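Local coordinates for DUF2019 domain-containing protein (Rhodopseudomonas palustris, PDB 2I9C) that is of unknown function but folds as an all-helical DUF2019 domain of the tetratricopeptide-repeat clan, at residues E24-D27 and A28-N32; N70-V73 and R74-A78; D113-D117 and G118-P122. All coordinates share one frame; numbering follows the deposited sequence. Where two conformers were deposited one is given.

Contact 1: E24-D27 and A28-N32; sequences EQDD and ALLGN
Asp26 and Leu30 meet one turn apart near the end of helix 11-30, and the leucine can be traced outward atom by atom. Its CB lies 3.7 Å from Asp27 O. With CG placed beside the backbone N (chi1 -70°), the branch runs back along the preceding turn, which brings Leu30 CG to 3.5 Å from Asp26 O. Leu30 CD1 stays 3.8 Å from Asp26 O and is 4.3 Å from the carboxylate atom Asp26 OD2. That oxygen accepts a weak hydrogen bond from Asn70 ND2. Beneath the side chains the backbone is regular: Leu29 N donates to Gln25 O over 3.0 Å, almost straight at 176°, and Ala28 N reaches Glu24 O at 2.8 Å. Leu29 and Gln25 also pack on Phe37, and so tie this turn to helix 34-53. Regularity ends after Leu30. Gly31 N still donates to Asp27 O, but Asn32 takes a positive phi of 56° and its N makes a weak bond of 3.3 Å to Leu29 O. Together with Gln33 N paired to Ala28 O, this is a Schellman motif with Asn32 as the C-prime residue, closing the helix.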
ATOM      1  N   GLU A  24      10.345   5.858  -0.086  1.00 30.74           N
ATOM      2  CA  GLU A  24      11.611   5.388   0.423  1.00 32.44           C
ATOM      3  C   GLU A  24      11.771   3.867   0.333  1.00 30.76           C
ATOM      4  O   GLU A  24      12.885   3.404   0.130  1.00 31.04           O
ATOM      5  CB  GLU A  24      11.852   5.902   1.832  1.00 33.14           C
ATOM      6  CG  GLU A  24      12.067   7.436   1.850  1.00 35.89           C
ATOM      7  CD  GLU A  24      12.285   7.991   3.266  1.00 38.77           C
ATOM      8  OE1 GLU A  24      12.827   7.250   4.129  1.00 42.27           O
ATOM      9  OE2 GLU A  24      11.902   9.173   3.506  1.00 43.68           O
ATOM     10  N   GLN A  25      10.685   3.099   0.451  1.00 30.57           N
ATOM     11  CA  GLN A  25      10.717   1.648   0.098  1.00 30.33           C
ATOM     12  C   GLN A  25      11.222   1.411  -1.314  1.00 30.56           C
ATOM     13  O   GLN A  25      12.158   0.631  -1.538  1.00 31.21           O
ATOM     14  CB  GLN A  25       9.351   0.968   0.257  1.00 29.64           C
ATOM     15  CG  GLN A  25       8.912   0.718   1.730  1.00 28.50           C
ATOM     16  CD  GLN A  25       7.474   0.269   1.775  1.00 30.71           C
ATOM     17  OE1 GLN A  25       6.983  -0.286   0.812  1.00 33.90           O
ATOM     18  NE2 GLN A  25       6.773   0.556   2.855  1.00 31.72           N
ATOM     19  N   ASP A  26      10.637   2.122  -2.260  1.00 31.31           N
ATOM     20  CA  ASP A  26      11.037   2.043  -3.645  1.00 32.12           C
ATOM     21  C   ASP A  26      12.525   2.365  -3.762  1.00 31.88           C
ATOM     22  O   ASP A  26      13.264   1.601  -4.361  1.00 33.18           O
ATOM     23  CB  ASP A  26      10.219   3.036  -4.490  1.00 30.99           C
ATOM     24  CG  ASP A  26      10.318   2.751  -5.964  1.00 34.82           C
ATOM     25  OD1 ASP A  26      10.280   1.548  -6.325  1.00 36.57           O
ATOM     26  OD2 ASP A  26      10.413   3.724  -6.769  1.00 36.26           O
ATOM     27  N   ASP A  27      12.960   3.474  -3.173  1.00 32.89           N
ATOM     28  CA  ASP A  27      14.378   3.883  -3.188  1.00 33.69           C
ATOM     29  C   ASP A  27      15.260   2.762  -2.638  1.00 34.79           C
ATOM     30  O   ASP A  27      16.323   2.440  -3.203  1.00 33.60           O
ATOM     31  CB  ASP A  27      14.602   5.123  -2.302  1.00 34.09           C
ATOM     32  CG  ASP A  27      14.015   6.436  -2.883  1.00 37.86           C
ATOM     33  OD1 ASP A  27      13.651   6.432  -4.080  1.00 38.46           O
ATOM     34  OD2 ASP A  27      13.976   7.465  -2.117  1.00 38.34           O
ATOM     35  N   ALA A  28      14.837   2.198  -1.504  1.00 35.10           N
ATOM     36  CA  ALA A  28      15.603   1.145  -0.809  1.00 35.42           C
ATOM     37  C   ALA A  28      15.829  -0.105  -1.678  1.00 36.34           C
ATOM     38  O   ALA A  28      16.976  -0.593  -1.828  1.00 36.23           O
ATOM     39  CB  ALA A  28      14.904   0.768   0.524  1.00 34.67           C
ATOM     40  N   LEU A  29      14.745  -0.629  -2.229  1.00 36.63           N
ATOM     41  CA  LEU A  29      14.785  -1.739  -3.179  1.00 38.35           C
ATOM     42  C   LEU A  29      15.777  -1.514  -4.332  1.00 38.58           C
ATOM     43  O   LEU A  29      16.580  -2.404  -4.646  1.00 38.41           O
ATOM     44  CB  LEU A  29      13.393  -1.972  -3.768  1.00 38.26           C
ATOM     45  CG  LEU A  29      12.297  -2.612  -2.897  1.00 41.60           C
ATOM     46  CD1 LEU A  29      10.917  -2.556  -3.569  1.00 43.01           C
ATOM     47  CD2 LEU A  29      12.641  -4.090  -2.490  1.00 44.52           C
ATOM     48  N   LEU A  30      15.706  -0.336  -4.959  1.00 38.35           N
ATOM     49  CA  LEU A  30      16.604   0.015  -6.075  1.00 38.93           C
ATOM     50  C   LEU A  30      18.078   0.061  -5.663  1.00 39.01           C
ATOM     51  O   LEU A  30      18.954  -0.307  -6.466  1.00 39.18           O
ATOM     52  CB  LEU A  30      16.197   1.349  -6.713  1.00 38.88           C
ATOM     53  CG  LEU A  30      14.875   1.311  -7.505  1.00 41.84           C
ATOM     54  CD1 LEU A  30      14.405   2.707  -7.839  1.00 43.38           C
ATOM     55  CD2 LEU A  30      15.004   0.459  -8.771  1.00 44.16           C
ATOM     56  N   GLY A  31      18.338   0.496  -4.423  1.00 38.06           N
ATOM     57  CA  GLY A  31      19.701   0.634  -3.873  1.00 37.73           C
ATOM     58  C   GLY A  31      20.224  -0.583  -3.138  1.00 37.20           C
ATOM     59  O   GLY A  31      21.334  -0.542  -2.571  1.00 37.33           O
ATOM     60  N   ASN A  32      19.445  -1.670  -3.176  1.00 36.79           N
ATOM     61  CA  ASN A  32      19.696  -2.926  -2.426  1.00 36.79           C
ATOM     62  C   ASN A  32      19.830  -2.708  -0.915  1.00 36.77           C
ATOM     63  O   ASN A  32      20.620  -3.408  -0.270  1.00 36.13           O
ATOM     64  CB  ASN A  32      20.955  -3.704  -2.966  1.00 36.89           C
ATOM     65  CG  ASN A  32      20.908  -5.250  -2.689  1.00 37.31           C
ATOM     66  OD1 ASN A  32      19.819  -5.861  -2.534  1.00 36.36           O
ATOM     67  ND2 ASN A  32      22.102  -5.881  -2.645  1.00 35.83           N
TER

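Contact 2: N70-V73 and R74-A78; sequences NMQV and RLQAA. With ACT (acetate ion), chain B.
Met71, present as selenomethionine, and Arg74 together cradle an acetate ion, probably taken up from the crystallisation liquor. Arg74 NH1 donates to the acetate O at 3.0 Å and 161°, and this oxygen lies at the edge of the guanidinium, in its plane. From the other residue comes an apolar touch, Met71 SE lying 3.6 Å from the acetate CH3. The bends of Met71 at chi2 (62°) and chi3 fold the selenium back toward the arginine, where SE comes 4.3 Å from Arg74 CD. Gln92 of helix 86-99 gives the ion a further hydrogen bond. Arg74 reaches this place with an extended chain from CG to NE that starts close to the backbone, its CG 3.3 Å from Asn70 O. Behind the ion-binding end, NE bonds to Tyr68 O and NH2 more weakly to Glu67 O, which limits rotation of the guanidinium. With a leucine in its place, the Tyr68 carbonyl would probably lose its donor and the acetate would be left with a weaker hold. The same turn carries the start of helix 71-79, with Asn70 as N-cap: Asn70 OD1 accepts from Val73 N at 3.2 Å, the donor standing 15° from the amide plane. Asn70 also opens the regular ladder, since its backbone O receives Arg74 N at 3.1 Å. Farther round the helix, the side chain of Gln72 crosses that of Leu75, with Gln72 OE1 4.0 Å from Leu75 CD2. The polar end of Gln72 is satisfied between two neighbouring helices, OE1 by Gln104 NE2 and NE2 on the side of helix 11-30. Leu75 itself packs on Ala108 of helix 104-117.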
ATOM      1  N   ASN A  70       4.623   7.298  -8.048  1.00 25.53           N
ATOM      2  CA  ASN A  70       5.599   6.320  -7.614  1.00 26.29           C
ATOM      3  C   ASN A  70       4.874   4.977  -7.612  1.00 25.84           C
ATOM      4  O   ASN A  70       3.768   4.873  -7.094  1.00 27.21           O
ATOM      5  CB  ASN A  70       6.200   6.646  -6.237  1.00 24.97           C
ATOM      6  CG  ASN A  70       7.263   5.638  -5.820  1.00 26.74           C
ATOM      7  OD1 ASN A  70       6.939   4.517  -5.431  1.00 26.53           O
ATOM      8  ND2 ASN A  70       8.535   6.047  -5.841  1.00 25.17           N
HETATM    9  N   MSE A  71       5.456   3.979  -8.241  1.00 24.90           N
HETATM   10  CA  MSE A  71       4.707   2.731  -8.481  1.00 26.72           C
HETATM   11  C   MSE A  71       4.600   1.918  -7.199  1.00 26.64           C
HETATM   12  O   MSE A  71       3.601   1.194  -6.980  1.00 27.98           O
HETATM   13  CB  MSE A  71       5.383   1.882  -9.568  1.00 26.46           C
HETATM   14  CG  MSE A  71       4.468   0.773 -10.144  1.00 26.38           C
HETATM   15 SE   MSE A  71       2.834   1.635 -11.023  1.00 37.21          SE
HETATM   16  CE  MSE A  71       3.588   2.239 -12.750  1.00 24.50           C
ATOM     17  N   GLN A  72       5.617   2.012  -6.352  1.00 26.83           N
ATOM     18  CA  GLN A  72       5.525   1.357  -5.055  1.00 27.18           C
ATOM     19  C   GLN A  72       4.387   1.938  -4.196  1.00 27.72           C
ATOM     20  O   GLN A  72       3.694   1.195  -3.495  1.00 28.03           O
ATOM     21  CB  GLN A  72       6.879   1.415  -4.314  1.00 27.79           C
ATOM     22  CG  GLN A  72       6.928   0.580  -2.960  1.00 27.15           C
ATOM     23  CD  GLN A  72       6.948  -0.926  -3.188  1.00 30.97           C
ATOM     24  OE1 GLN A  72       7.008  -1.388  -4.329  1.00 31.85           O
ATOM     25  NE2 GLN A  72       6.946  -1.702  -2.086  1.00 30.20           N
ATOM     26  N   VAL A  73       4.226   3.271  -4.215  1.00 27.06           N
ATOM     27  CA  VAL A  73       3.151   3.928  -3.476  1.00 26.70           C
ATOM     28  C   VAL A  73       1.809   3.406  -4.013  1.00 26.38           C
ATOM     29  O   VAL A  73       0.951   3.008  -3.239  1.00 26.08           O
ATOM     30  CB  VAL A  73       3.251   5.491  -3.561  1.00 26.55           C
ATOM     31  CG1 VAL A  73       2.114   6.179  -2.806  1.00 27.68           C
ATOM     32  CG2 VAL A  73       4.581   5.945  -2.916  1.00 22.79           C
ATOM     33  N   ARG A  74       1.643   3.428  -5.332  1.00 25.56           N
ATOM     34  CA  ARG A  74       0.395   3.004  -5.936  1.00 25.82           C
ATOM     35  C   ARG A  74       0.068   1.553  -5.585  1.00 25.02           C
ATOM     36  O   ARG A  74      -1.093   1.248  -5.290  1.00 25.68           O
ATOM     37  CB  ARG A  74       0.466   3.166  -7.463  1.00 24.00           C
ATOM     38  CG  ARG A  74       0.553   4.634  -7.914  1.00 25.34           C
ATOM     39  CD  ARG A  74       0.353   4.748  -9.447  1.00 25.34           C
ATOM     40  NE  ARG A  74       0.405   6.160  -9.869  1.00 25.23           N
ATOM     41  CZ  ARG A  74      -0.022   6.633 -11.030  1.00 27.10           C
ATOM     42  NH1 ARG A  74      -0.564   5.833 -11.931  1.00 26.22           N
ATOM     43  NH2 ARG A  74       0.085   7.937 -11.302  1.00 26.11           N
ATOM     44  N   LEU A  75       1.075   0.670  -5.691  1.00 25.01           N
ATOM     45  CA  LEU A  75       0.931  -0.763  -5.382  1.00 25.27           C
ATOM     46  C   LEU A  75       0.479  -0.991  -3.945  1.00 25.81           C
ATOM     47  O   LEU A  75      -0.487  -1.703  -3.666  1.00 25.44           O
ATOM     48  CB  LEU A  75       2.259  -1.534  -5.612  1.00 25.67           C
ATOM     49  CG  LEU A  75       2.274  -2.998  -5.122  1.00 26.20           C
ATOM     50  CD1 LEU A  75       1.373  -3.867  -5.947  1.00 22.98           C
ATOM     51  CD2 LEU A  75       3.721  -3.499  -5.245  1.00 27.58           C
ATOM     52  N   GLN A  76       1.191  -0.382  -3.020  1.00 26.25           N
ATOM     53  CA  GLN A  76       0.906  -0.588  -1.615  0.50 26.54           C
ATOM     54  C   GLN A  76      -0.450  -0.009  -1.231  1.00 26.93           C
ATOM     55  O   GLN A  76      -1.148  -0.585  -0.434  1.00 26.75           O
ATOM     56  CB  GLN A  76       2.029  -0.025  -0.734  0.50 26.90           C
ATOM     57  CG  GLN A  76       3.313  -0.899  -0.786  0.50 27.83           C
ATOM     58  CD  GLN A  76       3.011  -2.370  -0.604  0.50 28.07           C
ATOM     59  OE1 GLN A  76       2.436  -2.765   0.396  0.50 28.75           O
ATOM     60  NE2 GLN A  76       3.394  -3.187  -1.580  0.50 25.46           N
ATOM     61  N   ALA A  77      -0.786   1.139  -1.799  1.00 25.65           N
ATOM     62  CA  ALA A  77      -2.085   1.774  -1.545  1.00 27.11           C
ATOM     63  C   ALA A  77      -3.244   0.892  -2.061  1.00 27.89           C
ATOM     64  O   ALA A  77      -4.253   0.734  -1.368  1.00 28.06           O
ATOM     65  CB  ALA A  77      -2.158   3.215  -2.183  1.00 26.33           C
ATOM     66  N   ALA A  78      -3.069   0.283  -3.228  1.00 27.96           N
ATOM     67  CA  ALA A  78      -4.074  -0.605  -3.774  1.00 28.91           C
ATOM     68  C   ALA A  78      -4.156  -1.889  -2.966  1.00 29.00           C
ATOM     69  O   ALA A  78      -5.250  -2.363  -2.635  1.00 27.40           O
ATOM     70  CB  ALA A  78      -3.790  -0.897  -5.259  1.00 28.56           C
TER
HETATM   71  C   ACT B 124      -0.567   2.628 -13.277  1.00 30.10           C
HETATM   72  O   ACT B 124      -0.796   2.836 -12.027  1.00 26.02           O
HETATM   73  OXT ACT B 124      -0.918   3.399 -14.328  1.00 27.92           O
HETATM   74  CH3 ACT B 124       0.101   1.364 -13.422  1.00 31.62           C

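Contact 3: D113-D117 and G118-P122; sequences DLLDD and GTFKP
Phe120 turns back on the helix it has just left, laying its ring against Leu114 and Leu115. The CD2 and CE2 atoms meet the leucines: Phe120 CD2 lies 3.7 Å from Leu114 CB, and Phe120 CE2 lies 3.9 Å from Leu115 CD2. Both leucine atoms approach obliquely. The ring reaches them because Phe120 CG stands anti to its own N (chi1 170°), on a CB that already faces the helix. Leu115 CD2 serves a second neighbour as well, Pro122 CD at 3.8 Å, the two side chains crossing at about a right angle. Pro122 CD lies over one face of the Phe120 ring, offset toward its rim, while Leu115 and Pro122 both touch Leu82 of a loop. The chain reverses at Gly118, whose backbone angles call for glycine. Its N still bonds to Leu114 O at 3.3 Å, but its phi is 89°, and a CB there would clash with Asp117 O. A water donates to Leu114 O and to Asp117 OD2 and accepts from Phe120 N, each at 2.8 Å, and so links the last turn to the returning chain. In one of two conformers of Asp117, the one that also meets the water, OD2 accepts from Thr119 OG1 at 2.9 Å, 31° out of the carboxylate plane on the syn side. Positive phi at the first residue past helix 104-117, with an apolar residue two positions on folding back onto the last turn, is characteristic of a helix C-cap with glycine at C-prime.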
ATOM      1  N   ASP A 113      -3.905 -13.033  -8.556  1.00 27.53           N
ATOM      2  CA  ASP A 113      -4.005 -14.524  -8.573  1.00 28.76           C
ATOM      3  C   ASP A 113      -4.575 -15.055  -7.247  1.00 28.71           C
ATOM      4  O   ASP A 113      -5.509 -15.844  -7.240  1.00 28.57           O
ATOM      5  CB  ASP A 113      -2.637 -15.171  -8.882  1.00 28.20           C
ATOM      6  CG  ASP A 113      -2.168 -14.896 -10.318  1.00 31.82           C
ATOM      7  OD1 ASP A 113      -3.022 -14.514 -11.155  1.00 34.67           O
ATOM      8  OD2 ASP A 113      -0.954 -15.031 -10.617  1.00 32.81           O
ATOM      9  N   LEU A 114      -4.048 -14.562  -6.129  1.00 29.07           N
ATOM     10  CA  LEU A 114      -4.511 -14.970  -4.815  1.00 30.21           C
ATOM     11  C   LEU A 114      -5.973 -14.568  -4.620  1.00 30.84           C
ATOM     12  O   LEU A 114      -6.755 -15.329  -4.088  1.00 31.45           O
ATOM     13  CB  LEU A 114      -3.623 -14.344  -3.723  1.00 30.57           C
ATOM     14  CG  LEU A 114      -2.177 -14.862  -3.624  1.00 30.07           C
ATOM     15  CD1 LEU A 114      -1.279 -13.895  -2.831  1.00 27.23           C
ATOM     16  CD2 LEU A 114      -2.264 -16.213  -2.963  1.00 26.56           C
ATOM     17  N   LEU A 115      -6.323 -13.359  -5.058  1.00 31.36           N
ATOM     18  CA  LEU A 115      -7.706 -12.877  -4.989  1.00 32.29           C
ATOM     19  C   LEU A 115      -8.674 -13.744  -5.789  1.00 32.19           C
ATOM     20  O   LEU A 115      -9.796 -13.980  -5.368  1.00 32.38           O
ATOM     21  CB  LEU A 115      -7.777 -11.433  -5.515  1.00 31.80           C
ATOM     22  CG  LEU A 115      -7.324 -10.382  -4.526  1.00 33.43           C
ATOM     23  CD1 LEU A 115      -7.239  -9.013  -5.183  1.00 34.94           C
ATOM     24  CD2 LEU A 115      -8.269 -10.373  -3.314  1.00 35.98           C
ATOM     25  N   ASP A 116      -8.234 -14.184  -6.958  1.00 33.03           N
ATOM     26  CA  ASP A 116      -9.036 -15.032  -7.840  1.00 34.92           C
ATOM     27  C   ASP A 116      -9.191 -16.462  -7.306  1.00 34.98           C
ATOM     28  O   ASP A 116     -10.179 -17.118  -7.613  1.00 35.46           O
ATOM     29  CB  ASP A 116      -8.472 -15.027  -9.271  1.00 35.07           C
ATOM     30  CG  ASP A 116      -8.612 -13.660  -9.949  1.00 38.59           C
ATOM     31  OD1 ASP A 116      -9.512 -12.891  -9.558  1.00 42.10           O
ATOM     32  OD2 ASP A 116      -7.834 -13.357 -10.886  1.00 42.09           O
ATOM     33  N   ASP A 117      -8.210 -16.926  -6.526  1.00 35.34           N
ATOM     34  CA  ASP A 117      -8.282 -18.229  -5.853  0.50 35.49           C
ATOM     35  C   ASP A 117      -9.387 -18.226  -4.781  1.00 36.45           C
ATOM     36  O   ASP A 117     -10.098 -19.207  -4.617  1.00 35.37           O
ATOM     37  CB  ASP A 117      -6.920 -18.623  -5.248  0.50 34.68           C
ATOM     38  CG  ASP A 117      -6.958 -19.980  -4.511  0.50 33.62           C
ATOM     39  OD1 ASP A 117      -7.069 -21.037  -5.173  0.50 31.23           O
ATOM     40  OD2 ASP A 117      -6.851 -19.987  -3.267  0.50 31.01           O
ATOM     41  N   GLY A 118      -9.502 -17.117  -4.052  1.00 38.19           N
ATOM     42  CA  GLY A 118     -10.554 -16.909  -3.079  1.00 40.30           C
ATOM     43  C   GLY A 118     -10.269 -17.384  -1.671  1.00 42.74           C
ATOM     44  O   GLY A 118     -11.058 -17.063  -0.759  1.00 43.63           O
ATOM     45  N   THR A 119      -9.206 -18.185  -1.469  1.00 44.15           N
ATOM     46  CA  THR A 119      -8.805 -18.603  -0.093  1.00 45.36           C
ATOM     47  C   THR A 119      -8.283 -17.354   0.635  1.00 46.12           C
ATOM     48  O   THR A 119      -8.522 -17.170   1.837  1.00 46.08           O
ATOM     49  CB  THR A 119      -7.746 -19.763  -0.045  1.00 45.18           C
ATOM     50  OG1 THR A 119      -8.206 -20.884  -0.811  1.00 46.78           O
ATOM     51  CG2 THR A 119      -7.493 -20.260   1.412  1.00 44.21           C
ATOM     52  N   PHE A 120      -7.602 -16.498  -0.134  1.00 46.83           N
ATOM     53  CA  PHE A 120      -7.187 -15.183   0.316  1.00 47.35           C
ATOM     54  C   PHE A 120      -8.277 -14.128   0.062  1.00 48.23           C
ATOM     55  O   PHE A 120      -8.713 -13.892  -1.074  1.00 48.29           O
ATOM     56  CB  PHE A 120      -5.851 -14.806  -0.344  1.00 47.42           C
ATOM     57  CG  PHE A 120      -5.441 -13.372  -0.144  1.00 47.15           C
ATOM     58  CD1 PHE A 120      -4.929 -12.939   1.079  1.00 48.25           C
ATOM     59  CD2 PHE A 120      -5.540 -12.456  -1.197  1.00 47.22           C
ATOM     60  CE1 PHE A 120      -4.524 -11.579   1.243  1.00 48.46           C
ATOM     61  CE2 PHE A 120      -5.134 -11.112  -1.050  1.00 48.45           C
ATOM     62  CZ  PHE A 120      -4.627 -10.677   0.171  1.00 47.48           C
ATOM     63  N   LYS A 121      -8.695 -13.491   1.140  1.00 48.95           N
ATOM     64  CA  LYS A 121      -9.657 -12.419   1.065  1.00 49.94           C
ATOM     65  C   LYS A 121      -9.322 -11.384   2.129  1.00 50.39           C
ATOM     66  O   LYS A 121      -9.084 -11.730   3.282  1.00 50.81           O
ATOM     67  CB  LYS A 121     -11.062 -12.971   1.286  1.00 50.21           C
ATOM     68  N   PRO A 122      -9.283 -10.117   1.739  1.00 50.18           N
ATOM     69  CA  PRO A 122      -9.022  -9.036   2.690  1.00 49.98           C
ATOM     70  C   PRO A 122     -10.299  -8.543   3.338  1.00 49.87           C
ATOM     71  O   PRO A 122     -11.263  -8.262   2.646  1.00 49.74           O
ATOM     72  CB  PRO A 122      -8.413  -7.946   1.811  1.00 50.24           C
ATOM     73  CG  PRO A 122      -7.884  -8.651   0.649  1.00 50.03           C
ATOM     74  CD  PRO A 122      -8.849  -9.751   0.387  1.00 50.42           C
TER
HETATM   75  O   HOH W   1      -6.144 -17.411  -2.352  1.00 37.19           O

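From the N terminus, contact 1 ends helix 11-30, contact 2 begins helix 71-79, and contact 3 ends helix 104-117. Each closes no more than local helical turns or the bend just after them, and they follow in series, without nesting or crossing. Contacts 1 and 2 have centres about 13 Å apart and touch directly: Gln25 OE1 probably bonds Gln72 NE2 at 3.2 Å, and Asp26 CB packs 3.7 Å from Gln72 CB, tying the first helix to the central one. Contact 3 stands apart, its nearest atoms about 7 Å from contact 2 and about 16 Å from contact 1. Helix 104-117, which carries contact 3 at its end, packs earlier along its length on helix 71-79 of contact 2.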